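Local structure of formiminoglutamase (Trypanosoma cruzi, 4MYK) at residues F233-D236 against V237-K241. The protein hydrolyses N-formimino-L-glutamate to L-glutamate and formamide, as an arginase-like enzyme with a two-manganese centre. The protein carries 1 engineered substitution. Residues are numbered along the deposited sequence; the frame is centred on the assembly and turned at random.
With MN (manganese (II) ion), chain C.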
ATOM      1  N   PHE A 233      20.753  15.272  -7.534  1.00 17.26           N
ATOM      2  CA  PHE A 233      19.518  14.500  -7.393  1.00 15.63           C
ATOM      3  C   PHE A 233      19.307  14.163  -5.922  1.00 15.76           C
ATOM      4  O   PHE A 233      19.906  13.226  -5.399  1.00 14.08           O
ATOM      5  CB  PHE A 233      19.569  13.235  -8.260  1.00 17.14           C
ATOM      6  CG  PHE A 233      18.257  12.483  -8.336  1.00 23.12           C
ATOM      7  CD1 PHE A 233      17.083  13.127  -8.723  1.00 19.22           C
ATOM      8  CD2 PHE A 233      18.202  11.120  -8.045  1.00 18.49           C
ATOM      9  CE1 PHE A 233      15.877  12.422  -8.792  1.00 14.76           C
ATOM     10  CE2 PHE A 233      17.005  10.426  -8.123  1.00 14.61           C
ATOM     11  CZ  PHE A 233      15.849  11.077  -8.495  1.00 13.62           C
ATOM     12  N   SER A 234      18.464  14.957  -5.265  1.00 14.55           N
ATOM     13  CA  SER A 234      18.241  14.866  -3.820  1.00 15.74           C
ATOM     14  C   SER A 234      16.906  14.185  -3.535  1.00 14.93           C
ATOM     15  O   SER A 234      15.840  14.731  -3.839  1.00 16.37           O
ATOM     16  CB  SER A 234      18.262  16.262  -3.185  1.00 16.06           C
ATOM     17  OG  SER A 234      18.265  16.198  -1.767  1.00 17.51           O
ATOM     18  N   PHE A 235      16.964  12.995  -2.954  1.00 15.01           N
ATOM     19  CA  PHE A 235      15.763  12.181  -2.793  1.00 15.85           C
ATOM     20  C   PHE A 235      15.357  11.965  -1.345  1.00 16.36           C
ATOM     21  O   PHE A 235      15.826  11.021  -0.714  1.00 16.51           O
ATOM     22  CB  PHE A 235      15.951  10.815  -3.449  1.00 12.38           C
ATOM     23  CG  PHE A 235      14.671  10.212  -3.960  1.00 14.00           C
ATOM     24  CD1 PHE A 235      13.535  10.196  -3.173  1.00 12.07           C
ATOM     25  CD2 PHE A 235      14.600   9.675  -5.242  1.00 13.41           C
ATOM     26  CE1 PHE A 235      12.363   9.645  -3.641  1.00 13.82           C
ATOM     27  CE2 PHE A 235      13.419   9.115  -5.714  1.00 15.32           C
ATOM     28  CZ  PHE A 235      12.306   9.105  -4.917  1.00 13.17           C
ATOM     29  N   ASP A 236      14.476  12.818  -0.827  1.00 16.97           N
ATOM     30  CA  ASP A 236      13.905  12.597   0.501  1.00 16.96           C
ATOM     31  C   ASP A 236      12.933  11.435   0.394  1.00 13.05           C
ATOM     32  O   ASP A 236      11.977  11.507  -0.364  1.00 14.55           O
ATOM     33  CB  ASP A 236      13.179  13.847   0.997  1.00 15.61           C
ATOM     34  CG  ASP A 236      12.604  13.682   2.406  1.00 16.64           C
ATOM     35  OD1 ASP A 236      12.339  12.547   2.850  1.00 15.56           O
ATOM     36  OD2 ASP A 236      12.423  14.709   3.077  1.00 17.00           O
ATOM     37  N   VAL A 237      13.183  10.358   1.134  1.00 13.02           N
ATOM     38  CA  VAL A 237      12.362   9.161   0.978  1.00 14.25           C
ATOM     39  C   VAL A 237      10.964   9.257   1.631  1.00 15.63           C
ATOM     40  O   VAL A 237      10.108   8.386   1.415  1.00 14.73           O
ATOM     41  CB  VAL A 237      13.118   7.867   1.386  1.00 14.74           C
ATOM     42  CG1 VAL A 237      14.305   7.645   0.472  1.00 16.35           C
ATOM     43  CG2 VAL A 237      13.561   7.925   2.836  1.00 14.59           C
ATOM     44  N   ASP A 238      10.728  10.321   2.407  1.00 15.48           N
ATOM     45  CA  ASP A 238       9.394  10.557   2.957  1.00 13.73           C
ATOM     46  C   ASP A 238       8.465  11.173   1.902  1.00 15.12           C
ATOM     47  O   ASP A 238       7.343  11.596   2.205  1.00 15.72           O
ATOM     48  CB  ASP A 238       9.441  11.368   4.261  1.00 14.37           C
ATOM     49  CG  ASP A 238       9.698  12.852   4.044  1.00 17.62           C
ATOM     50  OD1 ASP A 238       9.497  13.356   2.913  1.00 15.17           O
ATOM     51  OD2 ASP A 238      10.089  13.525   5.027  1.00 15.09           O
ATOM     52  N   SER A 239       8.949  11.209   0.660  1.00 15.57           N
ATOM     53  CA  SER A 239       8.137  11.574  -0.497  1.00 14.09           C
ATOM     54  C   SER A 239       7.378  10.360  -1.052  1.00 15.25           C
ATOM     55  O   SER A 239       6.552  10.485  -1.957  1.00 14.16           O
ATOM     56  CB  SER A 239       9.024  12.160  -1.584  1.00 13.30           C
ATOM     57  OG  SER A 239       9.921  11.181  -2.049  1.00 13.29           O
ATOM     58  N   LEU A 240       7.692   9.175  -0.535  1.00 15.25           N
ATOM     59  CA  LEU A 240       6.955   7.961  -0.885  1.00 15.87           C
ATOM     60  C   LEU A 240       5.839   7.751   0.125  1.00 13.68           C
ATOM     61  O   LEU A 240       5.962   8.125   1.289  1.00 15.98           O
ATOM     62  CB  LEU A 240       7.865   6.732  -0.861  1.00 13.21           C
ATOM     63  CG  LEU A 240       8.892   6.446  -1.960  1.00 15.18           C
ATOM     64  CD1 LEU A 240      10.010   7.479  -1.986  1.00 14.45           C
ATOM     65  CD2 LEU A 240       9.443   5.043  -1.736  1.00 13.19           C
ATOM     66  N   LYS A 241       4.759   7.132  -0.320  1.00 14.50           N
ATOM     67  CA  LYS A 241       3.660   6.786   0.568  1.00 14.39           C
ATOM     68  C   LYS A 241       4.136   5.803   1.643  1.00 12.26           C
ATOM     69  O   LYS A 241       4.881   4.864   1.366  1.00 12.23           O
ATOM     70  CB  LYS A 241       2.521   6.174  -0.235  1.00 12.78           C
ATOM     71  CG  LYS A 241       2.951   4.975  -1.030  1.00 13.56           C
ATOM     72  CD  LYS A 241       2.188   4.892  -2.326  1.00 20.31           C
ATOM     73  CE  LYS A 241       0.797   4.357  -2.108  1.00 22.68           C
ATOM     74  NZ  LYS A 241       0.074   4.325  -3.406  1.00 24.66           N
TER
HETATM   75 MN    MN C 401      10.333  15.395   3.588  1.00 19.09          MN
HETATM   76  O   HOH W   1      11.397  17.023   4.998  1.00 20.34           O
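D236 and D238 close on one manganese ion where strand 231-236 runs out into a short 3-10 turn, and this is the tightly held part. D236 reaches the metal through OD2 at 2.3 Å, whereas D238 chelates it with both oxygens, OD1 at 2.3 Å and OD2 at 2.4 Å. The two carboxylate planes are tilted 37° apart. The other oxygen of D236, OD1, takes the backbone N of D238 at 2.8 Å on its anti side, well out of the carboxylate plane; together with the metal bond at OD2, this holds the carboxylate's rotation. D146, H148 and a water complete the ligands of this ion. At the end of the strand, D236 O accepts twice from S239: OG comes in at 2.7 Å almost straight down the carbonyl bond, and N at 3.2 Å from above the carbonyl plane. With chi1 at 64°, S239 OG sits between its own N and carbonyl carbon, facing back to the strand end.

Beside S239 OG, F235 CE1 makes a small contact with L240 CD1 at 3.6 Å, the ring oblique to both; A261 of helix 258-270 touches F235 and L240. The looser side is the outer end, where K241 is partly exposed and runs away from the strand. D236 also binds the second manganese, and this DxD pair after a central parallel strand belongs to the binuclear manganese site of the arginase/deacetylase fold.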